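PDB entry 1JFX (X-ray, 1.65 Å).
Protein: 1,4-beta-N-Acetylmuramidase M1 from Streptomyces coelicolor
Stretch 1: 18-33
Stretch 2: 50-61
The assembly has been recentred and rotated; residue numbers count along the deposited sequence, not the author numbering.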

# COMPACT_ATOMS: atom_id res chain seq x y z
N ASN A 18 4.38 6.58 -18.40
CA ASN A 18 5.69 7.16 -18.68
C ASN A 18 6.17 7.68 -17.32
O ASN A 18 5.78 8.77 -16.88
N TRP A 19 7.00 6.89 -16.65
CA TRP A 19 7.48 7.28 -15.33
C TRP A 19 8.39 8.49 -15.27
O TRP A 19 8.45 9.16 -14.23
N SER A 20 9.09 8.81 -16.35
CA SER A 20 9.92 10.00 -16.31
C SER A 20 8.98 11.20 -16.21
O SER A 20 9.29 12.21 -15.59
N SER A 21 7.80 11.08 -16.83
CA SER A 21 6.83 12.17 -16.75
C SER A 21 6.21 12.27 -15.37
O SER A 21 5.90 13.38 -14.91
N VAL A 22 6.03 11.13 -14.71
CA VAL A 22 5.46 11.12 -13.36
C VAL A 22 6.43 11.85 -12.43
O VAL A 22 6.04 12.65 -11.59
N LYS A 23 7.72 11.55 -12.60
CA LYS A 23 8.75 12.19 -11.79
C LYS A 23 8.83 13.69 -12.08
O LYS A 23 8.89 14.50 -11.16
N SER A 24 8.82 14.07 -13.36
CA SER A 24 8.93 15.51 -13.66
C SER A 24 7.69 16.29 -13.24
O SER A 24 7.75 17.51 -13.06
N ALA A 25 6.58 15.58 -13.06
CA ALA A 25 5.33 16.19 -12.60
C ALA A 25 5.46 16.58 -11.12
O ALA A 25 4.61 17.29 -10.59
N GLY A 26 6.52 16.09 -10.47
CA GLY A 26 6.76 16.41 -9.08
C GLY A 26 6.48 15.29 -8.08
O GLY A 26 6.57 15.51 -6.87
N MET A 27 6.14 14.11 -8.56
CA MET A 27 5.88 12.99 -7.66
C MET A 27 7.19 12.45 -7.10
O MET A 27 8.19 12.35 -7.82
N SER A 28 7.16 12.09 -5.82
CA SER A 28 8.33 11.55 -5.13
C SER A 28 8.27 10.03 -4.93
O SER A 28 9.31 9.36 -4.85
N PHE A 29 7.06 9.49 -4.86
CA PHE A 29 6.90 8.06 -4.59
C PHE A 29 5.70 7.45 -5.29
O PHE A 29 4.83 8.15 -5.81
N ALA A 30 5.67 6.12 -5.29
CA ALA A 30 4.56 5.39 -5.87
C ALA A 30 4.45 3.98 -5.32
O ALA A 30 5.46 3.35 -4.99
N TYR A 31 3.22 3.50 -5.20
CA TYR A 31 2.97 2.11 -4.83
C TYR A 31 2.36 1.51 -6.09
O TYR A 31 1.54 2.14 -6.76
N ILE A 32 2.80 0.29 -6.41
CA ILE A 32 2.41 -0.41 -7.63
C ILE A 32 1.79 -1.78 -7.31
O ILE A 32 2.37 -2.56 -6.57
N LYS A 33 0.63 -2.08 -7.88
CA LYS A 33 0.02 -3.37 -7.59
C LYS A 33 0.85 -4.51 -8.14
O LYS A 33 1.26 -4.49 -9.30
N THR A 50 10.18 -1.55 -12.66
CA THR A 50 11.47 -1.24 -13.27
C THR A 50 11.55 0.23 -13.67
O THR A 50 12.51 0.94 -13.30
N ASN A 51 10.54 0.69 -14.40
CA ASN A 51 10.54 2.06 -14.90
C ASN A 51 10.41 3.13 -13.82
O ASN A 51 10.99 4.20 -13.94
N ALA A 52 9.65 2.85 -12.77
CA ALA A 52 9.53 3.82 -11.69
C ALA A 52 10.91 3.98 -11.05
O ALA A 52 11.36 5.09 -10.78
N TYR A 53 11.59 2.86 -10.82
CA TYR A 53 12.92 2.90 -10.22
C TYR A 53 13.88 3.69 -11.11
O TYR A 53 14.58 4.59 -10.65
N ASN A 54 13.90 3.38 -12.40
CA ASN A 54 14.82 4.07 -13.30
C ASN A 54 14.55 5.57 -13.38
O ASN A 54 15.46 6.37 -13.62
N ALA A 55 13.30 5.97 -13.18
CA ALA A 55 12.94 7.38 -13.25
C ALA A 55 13.28 8.13 -11.96
O ALA A 55 13.14 9.35 -11.90
N GLY A 56 13.70 7.39 -10.94
CA GLY A 56 14.06 8.02 -9.68
C GLY A 56 12.94 8.14 -8.67
O GLY A 56 13.05 8.88 -7.70
N ILE A 57 11.85 7.41 -8.91
CA ILE A 57 10.70 7.42 -8.01
C ILE A 57 10.97 6.40 -6.89
O ILE A 57 11.44 5.29 -7.16
N ILE A 58 10.73 6.79 -5.64
CA ILE A 58 10.88 5.88 -4.50
C ILE A 58 9.59 5.06 -4.60
O ILE A 58 8.50 5.59 -4.44
N ARG A 59 9.72 3.77 -4.87
CA ARG A 59 8.55 2.95 -5.11
C ARG A 59 8.47 1.64 -4.37
O ARG A 59 9.50 1.06 -4.02
N GLY A 60 7.24 1.18 -4.16
CA GLY A 60 7.01 -0.08 -3.48
C GLY A 60 5.89 -0.84 -4.16
O GLY A 60 5.27 -0.33 -5.10
N ALA A 61 5.62 -2.05 -3.69
CA ALA A 61 4.57 -2.91 -4.26
C ALA A 61 3.46 -3.13 -3.26
O ALA A 61 3.66 -2.98 -2.05

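Two helix–strand units laid side by side are a recurring building block of α/β proteins, and the muramidase M1 of Streptomyces coelicolor gives a compact example of how side chains join them. Each stretch runs from a helix through a glycine turn into a strand, and the two strands pair in parallel. The contact buries 767 Å² in all, and three residues, I57, W19 and I32, cover the most surface.

I57 sits just before its strand and contributes most. With chi1 and chi2 both m, its branches spread among the residues of the first stretch. I57 CD1 reaches M27, lying 3.3 Å from M27 O and 4.3 Å from M27 CB; I57 CD1 also meets V22 CG1 at 4.3 Å and K23 CD at 3.7 Å. I57 CG2 turns to the strand, 3.9 Å from A30 CB, while I57 CG1 lies 4.2 Å from W19 CE3. One branched residue thus touches the helix, M27 and the strand.

W19 points toward the second helix, in rotamer m with chi2 at 91°. This places A52 over one face of its indole: A52 CB is 3.8 Å from the centroid of the W19 six-membered ring and only 16° off the ring normal, a CH-pi contact. N51 CB comes to 3.4 Å from W19 CD1, and W19 CB packs against A55 CB at 3.8 Å. The indole NE1 is hydrogen-bonded to a residue adjoining the stretches, so the buried ring leaves no polar atom unpaired.

I32, with chi1 m and chi2 t, shares a sheet face with A30, R59 and A61. I32 CD1 lies 4.1 Å from A52 CB, so that A52 touches both the tryptophan and this isoleucine, and 4.2 Å from R59 CB. The arginine, chi1 p, carries its charged end away from the first stretch, where NH1 is hydrogen-bonded elsewhere in the structure and NE to a residue adjoining the stretches.

F29, Y31 and I58 occupy the other face. F29, chi1 p, meets I58 with F29 CB and I58 CB 4.4 Å apart, but its ring leads away. Y31 has an off-well chi1 of -93°, and its ring lies beside G60: a CB on G60 would stand 2.6 Å from Y31 CE1, a clash that glycine avoids.

At the exposed margin, K23, chi1 t and chi2 p, lays its aliphatic chain along the second turn, with K23 CG 3.4 Å from A55 O and K23 CE 3.6 Å from G56 O. A water bridges the two stretches nearby, donating to S28 O at 2.8 Å and to G56 O at 3.2 Å.

The polar links between the strands belong to the backbone. I58 N donates to S28 O (3.0 Å), A30 N to I58 O (3.0 Å), G60 N to A30 O (2.9 Å) and I32 N to G60 O (2.9 Å). The general lesson is economical: the backbone ladder fixes the register, and apolar side chains fill the space between helices and sheet.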

# COMPACT_ATOMS: atom_id res chain seq x y z
CB ASN A 18 5.60 8.32 -19.67
CG ASN A 18 6.97 8.86 -20.02
OD1 ASN A 18 7.86 8.87 -19.19
ND2 ASN A 18 7.14 9.31 -21.26
CB TRP A 19 8.11 6.07 -14.63
CG TRP A 19 7.07 5.03 -14.29
CD1 TRP A 19 6.69 3.97 -15.05
CD2 TRP A 19 6.26 4.99 -13.11
NE1 TRP A 19 5.67 3.26 -14.42
CE2 TRP A 19 5.40 3.88 -13.23
CE3 TRP A 19 6.17 5.80 -11.96
CZ2 TRP A 19 4.46 3.55 -12.24
CZ3 TRP A 19 5.24 5.47 -10.98
CH2 TRP A 19 4.39 4.35 -11.13
CB SER A 20 10.83 10.11 -17.55
OG SER A 20 10.11 10.28 -18.75
CB SER A 21 5.74 11.99 -17.80
OG SER A 21 6.31 12.16 -19.08
CB VAL A 22 5.23 9.67 -12.86
CG1 VAL A 22 4.86 9.67 -11.38
CG2 VAL A 22 4.12 9.02 -13.68
CB LYS A 23 10.12 11.57 -12.07
CG LYS A 23 11.28 12.19 -11.29
CD LYS A 23 11.29 11.70 -9.83
CE LYS A 23 12.54 12.16 -9.08
NZ LYS A 23 12.60 13.64 -8.97
CB SER A 24 9.24 15.74 -15.14
OG SER A 24 8.17 15.36 -15.97
CB ALA A 25 4.16 15.21 -12.77
CB MET A 27 5.15 11.87 -8.40
CG MET A 27 3.81 12.29 -8.97
SD MET A 27 2.69 12.82 -7.64
CE MET A 27 1.22 13.31 -8.62
CB SER A 28 8.47 12.18 -3.73
OG SER A 28 8.67 13.58 -3.79
CB PHE A 29 6.78 7.85 -3.07
CG PHE A 29 5.47 8.34 -2.47
CD1 PHE A 29 4.35 7.52 -2.44
CD2 PHE A 29 5.36 9.64 -1.96
CE1 PHE A 29 3.13 7.97 -1.90
CE2 PHE A 29 4.16 10.10 -1.42
CZ PHE A 29 3.04 9.26 -1.40
CB ALA A 30 4.71 5.32 -7.40
CB TYR A 31 2.05 1.99 -3.62
CG TYR A 31 2.86 1.90 -2.34
CD1 TYR A 31 3.66 0.78 -2.07
CD2 TYR A 31 2.83 2.93 -1.39
CE1 TYR A 31 4.42 0.69 -0.89
CE2 TYR A 31 3.57 2.84 -0.22
CZ TYR A 31 4.36 1.73 0.03
OH TYR A 31 5.07 1.64 1.21
CB ILE A 32 3.68 -0.62 -8.49
CG1 ILE A 32 4.30 0.75 -8.80
CG2 ILE A 32 3.36 -1.42 -9.76
CD1 ILE A 32 5.79 0.68 -9.19
CB LYS A 33 -1.39 -3.45 -8.16
CG LYS A 33 -2.14 -4.71 -7.72
CD LYS A 33 -3.61 -4.62 -8.07
CE LYS A 33 -4.36 -5.84 -7.58
NZ LYS A 33 -5.83 -5.60 -7.70
CB THR A 50 11.69 -2.11 -14.54
OG1 THR A 50 11.72 -3.49 -14.17
CG2 THR A 50 13.01 -1.74 -15.25
CB ASN A 51 9.45 2.20 -15.97
CG ASN A 51 9.68 1.28 -17.16
OD1 ASN A 51 10.82 0.90 -17.46
ND2 ASN A 51 8.61 0.94 -17.86
CB ALA A 52 8.51 3.35 -10.65
CB TYR A 53 13.46 1.47 -10.00
CG TYR A 53 14.91 1.42 -9.55
CD1 TYR A 53 15.95 1.59 -10.46
CD2 TYR A 53 15.23 1.31 -8.19
CE1 TYR A 53 17.28 1.68 -10.04
CE2 TYR A 53 16.56 1.38 -7.76
CZ TYR A 53 17.57 1.57 -8.68
OH TYR A 53 18.88 1.74 -8.26
CB ASN A 54 14.78 3.45 -14.70
CG ASN A 54 15.40 2.06 -14.75
OD1 ASN A 54 16.17 1.68 -13.87
ND2 ASN A 54 15.06 1.30 -15.79
CB ALA A 55 11.46 7.53 -13.54
CB ILE A 57 9.40 7.01 -8.78
CG1 ILE A 57 9.01 8.07 -9.81
CG2 ILE A 57 8.26 6.77 -7.80
CD1 ILE A 57 8.52 9.39 -9.19
CB ILE A 58 10.98 6.66 -3.17
CG1 ILE A 58 12.27 7.50 -3.17
CG2 ILE A 58 10.97 5.72 -1.99
CD1 ILE A 58 12.37 8.47 -2.01
CB ARG A 59 8.46 2.68 -6.61
CG ARG A 59 9.73 2.03 -7.21
CD ARG A 59 9.57 0.53 -7.24
NE ARG A 59 10.72 -0.14 -7.87
CZ ARG A 59 11.83 -0.47 -7.23
NH1 ARG A 59 11.96 -0.18 -5.94
NH2 ARG A 59 12.79 -1.17 -7.85
CB ALA A 61 5.17 -4.24 -4.64
O HOH W 1 11.77 10.57 -5.36